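Local coordinates for protein protease Do-like 8, chloroplastic (Arabidopsis thaliana, PDB 4IC6) that is probably a serine endopeptidase of the HtrA (Deg) family that cleaves proteins in the chloroplast thylakoid, pairing a trypsin-like protease domain with a PDZ domain, at residues Val32-Lys37 with Gln155-Gly160; Val70-Gln75 with Ser239-Ile244; His83-Ala88 with Ala128-Asp133; Asp309-Val314 with Ala323-Ile328. The protein carries 1 engineered substitution. One frame throughout, in Å; residues are numbered along the deposited sequence.

Interaction 1 of 4, residues Val32-Lys37 with Gln155-Gly160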
loop_
_atom_site.group_PDB
_atom_site.type_symbol
_atom_site.label_atom_id
_atom_site.label_comp_id
_atom_site.label_asym_id
_atom_site.label_seq_id
_atom_site.Cartn_x
_atom_site.Cartn_y
_atom_site.Cartn_z
ATOM N N VAL A 32 27.894 -11.059 25.231
ATOM C CA VAL A 32 28.254 -12.340 24.615
ATOM C C VAL A 32 28.118 -13.529 25.569
ATOM O O VAL A 32 27.570 -14.575 25.194
ATOM C CB VAL A 32 29.657 -12.288 23.971
ATOM C CG1 VAL A 32 30.209 -13.697 23.741
ATOM C CG2 VAL A 32 29.603 -11.502 22.648
ATOM N N GLN A 33 28.589 -13.370 26.803
ATOM C CA GLN A 33 28.532 -14.471 27.770
ATOM C C GLN A 33 27.097 -14.720 28.264
ATOM O O GLN A 33 26.660 -15.862 28.362
ATOM C CB GLN A 33 29.489 -14.224 28.945
ATOM N N LEU A 34 26.358 -13.654 28.556
ATOM C CA LEU A 34 24.947 -13.793 28.931
ATOM C C LEU A 34 24.130 -14.510 27.870
ATOM O O LEU A 34 23.318 -15.393 28.173
ATOM C CB LEU A 34 24.312 -12.426 29.152
ATOM C CG LEU A 34 24.367 -11.876 30.574
ATOM C CD1 LEU A 34 23.503 -10.623 30.643
ATOM C CD2 LEU A 34 23.896 -12.924 31.585
ATOM N N PHE A 35 24.334 -14.117 26.618
ATOM C CA PHE A 35 23.647 -14.765 25.508
ATOM C C PHE A 35 23.962 -16.256 25.454
ATOM O O PHE A 35 23.059 -17.083 25.441
ATOM C CB PHE A 35 24.029 -14.122 24.174
ATOM C CG PHE A 35 23.514 -14.872 22.975
ATOM C CD1 PHE A 35 22.199 -14.734 22.562
ATOM C CD2 PHE A 35 24.348 -15.707 22.257
ATOM C CE1 PHE A 35 21.724 -15.432 21.436
ATOM C CE2 PHE A 35 23.885 -16.408 21.143
ATOM C CZ PHE A 35 22.572 -16.267 20.735
ATOM N N GLU A 36 25.243 -16.596 25.401
ATOM C CA GLU A 36 25.637 -17.992 25.267
ATOM C C GLU A 36 25.072 -18.804 26.422
ATOM O O GLU A 36 24.522 -19.894 26.226
ATOM C CB GLU A 36 27.153 -18.115 25.213
ATOM N N LYS A 37 25.214 -18.262 27.629
ATOM C CA LYS A 37 24.713 -18.903 28.837
ATOM C C LYS A 37 23.210 -19.174 28.735
ATOM O O LYS A 37 22.724 -20.226 29.167
ATOM C CB LYS A 37 25.020 -18.017 30.046
ATOM C CG LYS A 37 24.459 -18.510 31.355
ATOM C CD LYS A 37 24.985 -17.665 32.513
ATOM C CE LYS A 37 24.412 -18.135 33.844
ATOM N NZ LYS A 37 22.924 -18.123 33.817
ATOM N N GLN A 155 19.637 -1.805 30.470
ATOM C CA GLN A 155 19.987 -2.614 29.309
ATOM C C GLN A 155 19.090 -3.844 29.309
ATOM O O GLN A 155 18.803 -4.420 30.371
ATOM C CB GLN A 155 21.445 -3.073 29.435
ATOM C CG GLN A 155 21.929 -3.990 28.307
ATOM C CD GLN A 155 23.289 -4.593 28.630
ATOM O OE1 GLN A 155 23.453 -5.266 29.645
ATOM N NE2 GLN A 155 24.274 -4.335 27.780
ATOM N N CYS A 156 18.613 -4.237 28.137
ATOM C CA CYS A 156 17.883 -5.506 28.017
ATOM C C CYS A 156 18.293 -6.294 26.773
ATOM O O CYS A 156 18.694 -5.711 25.757
ATOM C CB CYS A 156 16.369 -5.289 28.045
ATOM S SG CYS A 156 15.689 -4.068 26.906
ATOM N N LEU A 157 18.197 -7.620 26.863
ATOM C CA LEU A 157 18.515 -8.483 25.729
ATOM C C LEU A 157 17.320 -9.357 25.394
ATOM O O LEU A 157 16.749 -10.006 26.267
ATOM C CB LEU A 157 19.738 -9.382 25.986
ATOM C CG LEU A 157 20.736 -9.238 27.136
ATOM C CD1 LEU A 157 21.858 -10.272 26.938
ATOM C CD2 LEU A 157 21.323 -7.840 27.280
ATOM N N ALA A 158 16.945 -9.369 24.123
ATOM C CA ALA A 158 15.840 -10.191 23.659
ATOM C C ALA A 158 16.431 -11.373 22.885
ATOM O O ALA A 158 17.133 -11.173 21.882
ATOM C CB ALA A 158 14.913 -9.357 22.761
ATOM N N ILE A 159 16.181 -12.587 23.369
ATOM C CA ILE A 159 16.759 -13.790 22.779
ATOM C C ILE A 159 15.638 -14.594 22.122
ATOM O O ILE A 159 14.525 -14.670 22.644
ATOM C CB ILE A 159 17.515 -14.633 23.846
ATOM C CG1 ILE A 159 18.593 -13.779 24.521
ATOM C CG2 ILE A 159 18.111 -15.902 23.245
ATOM C CD1 ILE A 159 19.514 -14.532 25.467
ATOM N N GLY A 160 15.929 -15.170 20.959
ATOM C CA GLY A 160 14.999 -16.059 20.288
ATOM C C GLY A 160 15.657 -17.344 19.825
ATOM O O GLY A 160 16.875 -17.437 19.706
#

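Interaction 2 of 4, residues Val70-Gln75 with Ser239-Ile244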
loop_
_atom_site.group_PDB
_atom_site.type_symbol
_atom_site.label_atom_id
_atom_site.label_comp_id
_atom_site.label_asym_id
_atom_site.label_seq_id
_atom_site.Cartn_x
_atom_site.Cartn_y
_atom_site.Cartn_z
ATOM N N VAL A 70 10.504 -20.496 26.664
ATOM C CA VAL A 70 11.471 -20.453 27.737
ATOM C C VAL A 70 11.276 -21.689 28.640
ATOM O O VAL A 70 10.150 -22.015 28.996
ATOM C CB VAL A 70 11.263 -19.151 28.528
ATOM C CG1 VAL A 70 11.647 -19.330 29.971
ATOM C CG2 VAL A 70 12.040 -18.009 27.875
ATOM N N VAL A 71 12.361 -22.385 28.970
ATOM C CA VAL A 71 12.289 -23.488 29.937
ATOM C C VAL A 71 11.958 -22.925 31.319
ATOM O O VAL A 71 12.765 -22.194 31.918
ATOM C CB VAL A 71 13.602 -24.242 30.020
ATOM C CG1 VAL A 71 13.498 -25.355 31.087
ATOM C CG2 VAL A 71 13.972 -24.837 28.650
ATOM N N TRP A 72 10.764 -23.237 31.809
ATOM C CA TRP A 72 10.267 -22.652 33.057
ATOM C C TRP A 72 10.831 -23.365 34.287
ATOM O O TRP A 72 11.190 -22.727 35.275
ATOM C CB TRP A 72 8.739 -22.692 33.089
ATOM C CG TRP A 72 8.124 -21.967 34.251
ATOM C CD1 TRP A 72 7.404 -22.514 35.279
ATOM C CD2 TRP A 72 8.181 -20.561 34.506
ATOM N NE1 TRP A 72 7.001 -21.526 36.151
ATOM C CE2 TRP A 72 7.469 -20.320 35.700
ATOM C CE3 TRP A 72 8.771 -19.479 33.842
ATOM C CZ2 TRP A 72 7.329 -19.035 36.244
ATOM C CZ3 TRP A 72 8.624 -18.209 34.378
ATOM C CH2 TRP A 72 7.909 -17.999 35.565
ATOM N N ASP A 73 10.904 -24.692 34.228
ATOM C CA ASP A 73 11.467 -25.442 35.344
ATOM C C ASP A 73 12.033 -26.793 34.939
ATOM O O ASP A 73 11.986 -27.182 33.769
ATOM C CB ASP A 73 10.446 -25.591 36.477
ATOM C CG ASP A 73 9.232 -26.408 36.075
ATOM O OD1 ASP A 73 9.350 -27.283 35.188
ATOM O OD2 ASP A 73 8.153 -26.171 36.659
ATOM N N GLY A 74 12.572 -27.508 35.922
ATOM C CA GLY A 74 13.237 -28.767 35.655
ATOM C C GLY A 74 12.287 -29.901 35.330
ATOM O O GLY A 74 12.727 -31.017 35.094
ATOM N N GLN A 75 10.988 -29.625 35.316
ATOM C CA GLN A 75 10.010 -30.678 35.064
ATOM C C GLN A 75 9.577 -30.711 33.606
ATOM O O GLN A 75 8.801 -31.575 33.208
ATOM C CB GLN A 75 8.789 -30.512 35.973
ATOM C CG GLN A 75 9.092 -30.661 37.453
ATOM C CD GLN A 75 8.009 -30.065 38.324
ATOM O OE1 GLN A 75 8.061 -28.882 38.680
ATOM N NE2 GLN A 75 7.010 -30.875 38.666
ATOM N N SER A 239 6.454 -10.156 36.214
ATOM C CA SER A 239 5.510 -10.144 37.330
ATOM C C SER A 239 4.199 -10.773 36.893
ATOM O O SER A 239 3.559 -11.485 37.657
ATOM C CB SER A 239 5.257 -8.729 37.842
ATOM O OG SER A 239 4.663 -7.931 36.832
ATOM N N THR A 240 3.802 -10.510 35.654
ATOM C CA THR A 240 2.609 -11.142 35.110
ATOM C C THR A 240 2.852 -12.630 34.864
ATOM O O THR A 240 2.061 -13.476 35.295
ATOM C CB THR A 240 2.151 -10.444 33.820
ATOM O OG1 THR A 240 1.752 -9.111 34.145
ATOM C CG2 THR A 240 0.962 -11.157 33.232
ATOM N N VAL A 241 3.957 -12.945 34.195
ATOM C CA VAL A 241 4.301 -14.340 33.919
ATOM C C VAL A 241 4.352 -15.163 35.209
ATOM O O VAL A 241 3.873 -16.293 35.264
ATOM C CB VAL A 241 5.663 -14.437 33.189
ATOM C CG1 VAL A 241 6.016 -15.891 32.880
ATOM C CG2 VAL A 241 5.641 -13.593 31.917
ATOM N N LEU A 242 4.924 -14.577 36.252
ATOM C CA LEU A 242 5.029 -15.243 37.544
ATOM C C LEU A 242 3.659 -15.539 38.136
ATOM O O LEU A 242 3.482 -16.500 38.887
ATOM C CB LEU A 242 5.820 -14.375 38.517
ATOM C CG LEU A 242 7.331 -14.550 38.453
ATOM C CD1 LEU A 242 8.010 -13.497 39.314
ATOM C CD2 LEU A 242 7.679 -15.959 38.930
ATOM N N LYS A 243 2.682 -14.717 37.785
ATOM C CA LYS A 243 1.346 -14.872 38.344
ATOM C C LYS A 243 0.523 -15.847 37.516
ATOM O O LYS A 243 -0.207 -16.669 38.059
ATOM C CB LYS A 243 0.652 -13.505 38.420
ATOM C CG LYS A 243 -0.874 -13.543 38.466
ATOM C CD LYS A 243 -1.413 -13.746 39.882
ATOM C CE LYS A 243 -2.940 -13.617 39.924
ATOM N NZ LYS A 243 -3.468 -13.728 41.314
ATOM N N ILE A 244 0.658 -15.762 36.197
ATOM C CA ILE A 244 -0.181 -16.542 35.284
ATOM C C ILE A 244 0.261 -18.002 35.133
ATOM O O ILE A 244 -0.563 -18.921 35.111
ATOM C CB ILE A 244 -0.221 -15.886 33.880
ATOM C CG1 ILE A 244 -0.756 -14.451 33.986
ATOM C CG2 ILE A 244 -1.050 -16.723 32.913
ATOM C CD1 ILE A 244 -2.189 -14.366 34.517
#

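Interaction 3 of 4, residues His83-Ala88 with Ala128-Asp133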
loop_
_atom_site.group_PDB
_atom_site.type_symbol
_atom_site.label_atom_id
_atom_site.label_comp_id
_atom_site.label_asym_id
_atom_site.label_seq_id
_atom_site.Cartn_x
_atom_site.Cartn_y
_atom_site.Cartn_z
ATOM N N HIS A 83 0.065 -16.685 21.266
ATOM C CA HIS A 83 0.138 -16.501 19.820
ATOM C C HIS A 83 1.088 -17.438 19.066
ATOM O O HIS A 83 0.827 -17.739 17.911
ATOM C CB HIS A 83 0.479 -15.037 19.459
ATOM C CG HIS A 83 0.391 -14.755 17.986
ATOM N ND1 HIS A 83 1.505 -14.566 17.194
ATOM C CD2 HIS A 83 -0.675 -14.666 17.162
ATOM C CE1 HIS A 83 1.122 -14.361 15.943
ATOM N NE2 HIS A 83 -0.196 -14.409 15.900
ATOM N N VAL A 84 2.183 -17.898 19.678
ATOM C CA VAL A 84 3.081 -18.759 18.909
ATOM C C VAL A 84 2.433 -20.118 18.597
ATOM O O VAL A 84 2.743 -20.749 17.586
ATOM C CB VAL A 84 4.496 -18.946 19.525
ATOM C CG1 VAL A 84 5.103 -17.610 19.953
ATOM C CG2 VAL A 84 4.490 -19.959 20.645
ATOM N N ILE A 85 1.519 -20.557 19.458
ATOM C CA ILE A 85 0.715 -21.734 19.137
ATOM C C ILE A 85 -0.743 -21.375 18.917
ATOM O O ILE A 85 -1.628 -22.158 19.247
ATOM C CB ILE A 85 0.830 -22.832 20.217
ATOM C CG1 ILE A 85 0.539 -22.266 21.613
ATOM C CG2 ILE A 85 2.199 -23.457 20.177
ATOM C CD1 ILE A 85 0.019 -23.324 22.590
ATOM N N GLY A 86 -0.986 -20.194 18.352
ATOM C CA GLY A 86 -2.333 -19.662 18.216
ATOM C C GLY A 86 -3.226 -20.520 17.347
ATOM O O GLY A 86 -4.405 -20.742 17.652
ATOM N N ASN A 87 -2.677 -21.000 16.239
ATOM C CA ASN A 87 -3.465 -21.837 15.349
ATOM C C ASN A 87 -3.913 -23.122 16.027
ATOM O O ASN A 87 -5.066 -23.521 15.906
ATOM C CB ASN A 87 -2.730 -22.165 14.055
ATOM C CG ASN A 87 -3.686 -22.539 12.939
ATOM O OD1 ASN A 87 -4.638 -21.803 12.656
ATOM N ND2 ASN A 87 -3.471 -23.710 12.328
ATOM N N ALA A 88 -3.005 -23.775 16.739
ATOM C CA ALA A 88 -3.379 -24.990 17.454
ATOM C C ALA A 88 -4.437 -24.688 18.530
ATOM O O ALA A 88 -5.387 -25.442 18.697
ATOM C CB ALA A 88 -2.158 -25.654 18.060
ATOM N N ALA A 128 1.083 -19.096 27.060
ATOM C CA ALA A 128 0.727 -20.514 26.954
ATOM C C ALA A 128 1.808 -21.315 27.641
ATOM O O ALA A 128 2.965 -20.894 27.689
ATOM C CB ALA A 128 0.608 -20.934 25.498
ATOM N N VAL A 129 1.429 -22.469 28.182
ATOM C CA VAL A 129 2.387 -23.336 28.832
ATOM C C VAL A 129 2.320 -24.727 28.204
ATOM O O VAL A 129 1.243 -25.303 28.085
ATOM C CB VAL A 129 2.111 -23.416 30.350
ATOM C CG1 VAL A 129 3.125 -24.341 31.039
ATOM C CG2 VAL A 129 2.168 -22.025 30.961
ATOM N N LEU A 130 3.473 -25.238 27.777
ATOM C CA LEU A 130 3.563 -26.600 27.260
ATOM C C LEU A 130 4.322 -27.469 28.256
ATOM O O LEU A 130 4.941 -26.969 29.204
ATOM C CB LEU A 130 4.257 -26.646 25.897
ATOM C CG LEU A 130 3.724 -25.735 24.789
ATOM C CD1 LEU A 130 4.453 -26.040 23.493
ATOM C CD2 LEU A 130 2.235 -25.927 24.603
ATOM N N LYS A 131 4.277 -28.770 28.037
ATOM C CA LYS A 131 4.976 -29.692 28.912
ATOM C C LYS A 131 5.741 -30.668 28.040
ATOM O O LYS A 131 5.166 -31.300 27.149
ATOM C CB LYS A 131 3.980 -30.398 29.825
ATOM C CG LYS A 131 4.521 -31.547 30.633
ATOM C CD LYS A 131 5.445 -31.075 31.746
ATOM C CE LYS A 131 5.863 -32.287 32.600
ATOM N NZ LYS A 131 5.114 -32.353 33.883
ATOM N N VAL A 132 7.042 -30.767 28.301
ATOM C CA VAL A 132 7.965 -31.608 27.541
ATOM C C VAL A 132 8.446 -32.753 28.431
ATOM O O VAL A 132 8.648 -32.566 29.626
ATOM C CB VAL A 132 9.169 -30.742 27.070
ATOM C CG1 VAL A 132 10.465 -31.489 27.173
ATOM C CG2 VAL A 132 8.941 -30.205 25.659
ATOM N N ASP A 133 8.618 -33.940 27.863
ATOM C CA ASP A 133 9.130 -35.079 28.628
ATOM C C ASP A 133 10.633 -35.263 28.352
ATOM O O ASP A 133 11.019 -35.873 27.354
ATOM C CB ASP A 133 8.335 -36.346 28.279
ATOM C CG ASP A 133 8.821 -37.572 29.031
ATOM O OD1 ASP A 133 9.579 -37.407 30.013
ATOM O OD2 ASP A 133 8.440 -38.704 28.641
#

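Interaction 4 of 4, residues Asp309-Val314 with Ala323-Ile328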
loop_
_atom_site.group_PDB
_atom_site.type_symbol
_atom_site.label_atom_id
_atom_site.label_comp_id
_atom_site.label_asym_id
_atom_site.label_seq_id
_atom_site.Cartn_x
_atom_site.Cartn_y
_atom_site.Cartn_z
ATOM N N ASP A 309 -18.229 7.841 34.459
ATOM C CA ASP A 309 -17.701 7.774 35.815
ATOM C C ASP A 309 -16.210 7.447 35.790
ATOM O O ASP A 309 -15.705 6.799 34.860
ATOM C CB ASP A 309 -18.467 6.735 36.639
ATOM N N ILE A 310 -15.505 7.900 36.819
ATOM C CA ILE A 310 -14.081 7.643 36.925
ATOM C C ILE A 310 -13.842 6.894 38.221
ATOM O O ILE A 310 -14.182 7.383 39.304
ATOM C CB ILE A 310 -13.255 8.959 36.906
ATOM C CG1 ILE A 310 -13.449 9.683 35.567
ATOM C CG2 ILE A 310 -11.789 8.654 37.147
ATOM C CD1 ILE A 310 -13.206 11.206 35.621
ATOM N N ILE A 311 -13.280 5.695 38.106
ATOM C CA ILE A 311 -13.085 4.830 39.265
ATOM C C ILE A 311 -11.750 5.137 39.937
ATOM O O ILE A 311 -10.685 4.916 39.348
ATOM C CB ILE A 311 -13.135 3.328 38.860
ATOM C CG1 ILE A 311 -14.531 2.960 38.353
ATOM C CG2 ILE A 311 -12.724 2.447 40.020
ATOM C CD1 ILE A 311 -14.610 1.538 37.773
ATOM N N VAL A 312 -11.815 5.637 41.174
ATOM C CA VAL A 312 -10.617 6.118 41.870
ATOM C C VAL A 312 -10.215 5.191 43.014
ATOM O O VAL A 312 -9.063 5.194 43.461
ATOM C CB VAL A 312 -10.785 7.576 42.373
ATOM C CG1 VAL A 312 -11.007 8.527 41.191
ATOM C CG2 VAL A 312 -11.930 7.686 43.369
ATOM N N ALA A 313 -11.158 4.364 43.453
ATOM C CA ALA A 313 -10.899 3.432 44.539
ATOM C C ALA A 313 -11.803 2.194 44.465
ATOM O O ALA A 313 -12.992 2.303 44.182
ATOM C CB ALA A 313 -11.088 4.139 45.880
ATOM N N VAL A 314 -11.231 1.028 44.737
ATOM C CA VAL A 314 -12.036 -0.172 44.948
ATOM C C VAL A 314 -12.097 -0.481 46.440
ATOM O O VAL A 314 -11.100 -0.896 47.039
ATOM C CB VAL A 314 -11.476 -1.385 44.185
ATOM C CG1 VAL A 314 -12.263 -2.656 44.544
ATOM C CG2 VAL A 314 -11.514 -1.129 42.692
ATOM N N ALA A 323 -4.855 -0.035 34.273
ATOM C CA ALA A 323 -4.021 -1.206 34.510
ATOM C C ALA A 323 -4.093 -1.607 35.962
ATOM O O ALA A 323 -4.180 -2.798 36.292
ATOM C CB ALA A 323 -2.567 -0.913 34.114
ATOM N N GLU A 324 -4.054 -0.603 36.830
ATOM C CA GLU A 324 -4.117 -0.836 38.259
ATOM C C GLU A 324 -5.468 -1.366 38.712
ATOM O O GLU A 324 -5.526 -2.242 39.570
ATOM C CB GLU A 324 -3.739 0.429 39.029
ATOM C CG GLU A 324 -2.260 0.767 38.914
ATOM C CD GLU A 324 -1.381 -0.376 39.398
ATOM O OE1 GLU A 324 -1.681 -0.932 40.475
ATOM O OE2 GLU A 324 -0.408 -0.734 38.696
ATOM N N LEU A 325 -6.553 -0.840 38.149
ATOM C CA LEU A 325 -7.880 -1.361 38.476
ATOM C C LEU A 325 -7.940 -2.862 38.148
ATOM O O LEU A 325 -8.322 -3.694 38.990
ATOM C CB LEU A 325 -8.977 -0.589 37.724
ATOM C CG LEU A 325 -10.421 -1.094 37.868
ATOM C CD1 LEU A 325 -10.915 -1.039 39.312
ATOM C CD2 LEU A 325 -11.348 -0.291 36.978
ATOM N N MET A 326 -7.533 -3.213 36.935
ATOM C CA MET A 326 -7.516 -4.619 36.536
ATOM C C MET A 326 -6.684 -5.452 37.504
ATOM O O MET A 326 -7.138 -6.485 38.003
ATOM C CB MET A 326 -6.969 -4.767 35.116
ATOM C CG MET A 326 -7.687 -3.903 34.088
ATOM S SD MET A 326 -9.472 -4.156 34.156
ATOM C CE MET A 326 -9.650 -5.638 33.173
ATOM N N LYS A 327 -5.464 -5.001 37.769
ATOM C CA LYS A 327 -4.586 -5.693 38.707
ATOM C C LYS A 327 -5.253 -5.883 40.068
ATOM O O LYS A 327 -5.184 -6.959 40.659
ATOM C CB LYS A 327 -3.261 -4.933 38.862
ATOM C CG LYS A 327 -2.031 -5.791 38.631
ATOM C CD LYS A 327 -0.910 -4.990 37.981
ATOM C CE LYS A 327 -0.469 -3.843 38.873
ATOM N NZ LYS A 327 0.384 -2.861 38.145
ATOM N N ILE A 328 -5.907 -4.839 40.561
ATOM C CA ILE A 328 -6.559 -4.907 41.863
ATOM C C ILE A 328 -7.705 -5.914 41.854
ATOM O O ILE A 328 -7.855 -6.717 42.781
ATOM C CB ILE A 328 -7.092 -3.530 42.297
ATOM C CG1 ILE A 328 -5.931 -2.623 42.724
ATOM C CG2 ILE A 328 -8.076 -3.671 43.434
ATOM C CD1 ILE A 328 -6.244 -1.136 42.668
#

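Interaction 1 of 4, residues Val32-Lys37 with Gln155-Gly160
Phe35 on helix 26-39 and Ile159 on strand 155-160 mark the nearest backbone approach, their CA atoms 7.5 Å apart. The segment 32-37 is regular helix, held by ordinary backbone bonds such as that from Glu36 N to Val32 O. The segment 155-160 is extended and opens the second six-stranded antiparallel barrel of the trypsin-like fold, so the contact lays a helix from ahead of the protease barrels against the wall of that barrel. Side chains alternate along the strand: Leu157 and Ile159 are directed at the helix, while Cys156 and Ala158 pack on Leu208 of strand 207-210. Every meeting of the two segments is apolar. Leu34 comes to Leu157 with its base, CB lying 3.9 Å from Leu157 CD1. Its own CD1 touches the same methyl, the two leucines set nearly perpendicular to one another. Phe35 has CG anti to its backbone N (chi1 171°), which carries the ring over to Ile159 although its CB does not start out toward the strand. Leu169 of strand 168-176 also touches both Phe35 and Leu157. The site lies near subunit borders: Val152 of a second subunit packs on Val32 and Phe35, and Glu28 of a third accepts a hydrogen bond from Gln155 N. Ile159 meets Phe35 with both branches, CD1 reaching ring atom CD1 at 4.0 Å and CG2 standing 4.1 Å from Phe35 CE1, while Ile159 CD1 also lies 4.1 Å from Phe35 CA.

Interaction 2 of 4, residues Val70-Gln75 with Ser239-Ile244
Trp72 carries this contact, bringing the outer corner of its indole's six-membered ring up against methyls of Val241 and Leu242 on helix 238-251. With CG anti to the backbone N (chi1 -173°), the indole swings out from the chain just past strand 67-71 and its far edge reaches the helix. Val241 offers a single methyl, CG1, which sits 3.8 Å from Trp72 CZ3 and 3.9 Å from CH2, oblique to the ring. Leu242 approaches differently: its CB starts out away from the tryptophan's segment, yet CD2 turns back to the rim of the indole, close to the ring plane, 3.9 Å from Trp72 CH2 and 4.1 Å from CZ2. In trypsin-like proteases the first barrel is joined by a C-terminal helix that follows the second, and this pair shows that join, with strand 67-71 belonging to the first barrel and helix 238-251 coming directly after the second. Val245 and Ile249 of the same helix, and Tyr77 and Val79 of strand 77-80, also touch the indole. Were Trp72 replaced by an alanine, the methyls of Val241 and Leu242 would probably lose their aromatic partner and a gap would open between barrel and helix. Beyond the tryptophan the chain turns back, with Asp73 OD1 accepting from Gln75 N at 2.9 Å in an Asx turn. The backbone N-H of Gln75 meets this oxygen from above the carboxylate plane, 46° out of it.

Interaction 3 of 4, residues His83-Ala88 with Ala128-Asp133
Ile85, two residues after His83, points its CB at strand 127-131 and meets Ala128 and Leu130 there. From CB the longer branch sets out in the crowded position between backbone N and carbonyl carbon (chi1 52°). CG1 is the first atom to touch, 4.1 Å from Ala128 CB. Beyond it CD1 touches two partners, 3.8 Å from the same Ala128 CB and 4.0 Å from Leu130 CD2. The side chains of Ile85 and Leu130 run past each other in opposing senses, so these methyls meet near the ends of both. Val99 of strand 98-105 touches Ile85 and Leu130 as well; the isoleucine, from the connection between strands 77-80 and 98-105, packs against the first barrel of the trypsin-like fold. His83 and Asp126 are the predicted charge-relay residues; the third position is an engineered alanine, Ala204. Asp126 OD1 accepts a hydrogen bond from His83 N, fixing the start of the segment 83-88 beside the beginning of strand 127-131. Ile85 holds the N-cap position of helix 86-90, but its hydrocarbon side chain cannot accept a helix N-H. What joins it to the strand is therefore buried dispersion contact, whose hold depends on the fit of methyl groups and not on bond direction.

Interaction 4 of 4, residues Asp309-Val314 with Ala323-Ile328
Leu325 lies nearly crosswise to both Ile311 and Val314, using a different methyl for each close approach. Its CD2 stands 3.8 Å from Ile311 CD1. Its CD1 reaches Val314 CG2 at 3.4 Å, tighter than ordinary carbon contact, and also meets Ile311 CG2 at 4.0 Å. A first torsion of 175°, CG anti to the backbone N, carries the fork of the leucine to the strand. One turn farther along the helix, Ile328 comes to Val314 with its shorter branch, CG2 lying 4.2 Å from Val314 CB. This is the packing of helix 322-329 on strand 310-314 of the PDZ domain, the two running almost the same way, with 21° between the axes of the short segments and 9.8 Å at closest approach. Helix 322-329 corresponds by its place in the fold to the helix that in PDZ domains usually lines the peptide groove, though no peptide-binding role is established here. Ile311 and Val314 are three residues apart, yet both point to the helix, because Val312 and Ala313 together face Lys341 of strand 337-344 in a classic beta bulge that shifts the alternation. Ala313 accordingly points away from the helix. Ala278 of strand 278-282 packs on Leu325 as well, and Val338 and Tyr332 touch Val314.

Interactions 1 to 3 belong to the protease part and interaction 4 to the PDZ domain, whose contact comes last along the chain. Interactions 1 and 2 alternate their segments along the sequence, and both enclose interaction 3. Interactions 2 and 3 both reach the first barrel, their centres about 13 Å apart, and touch where Gln75 O meets Lys131 CE at 3.1 Å. Interaction 1 lies on the second barrel, about 18 Å centre to centre from interaction 2, whose helix 238-251 follows the second barrel and packs against the first. Interaction 4 sits about 36 Å, centre to centre, from interaction 1. The two domains are packed separately; a salt bridge from Lys243 to Glu331 links the end of the protease part to the PDZ domain.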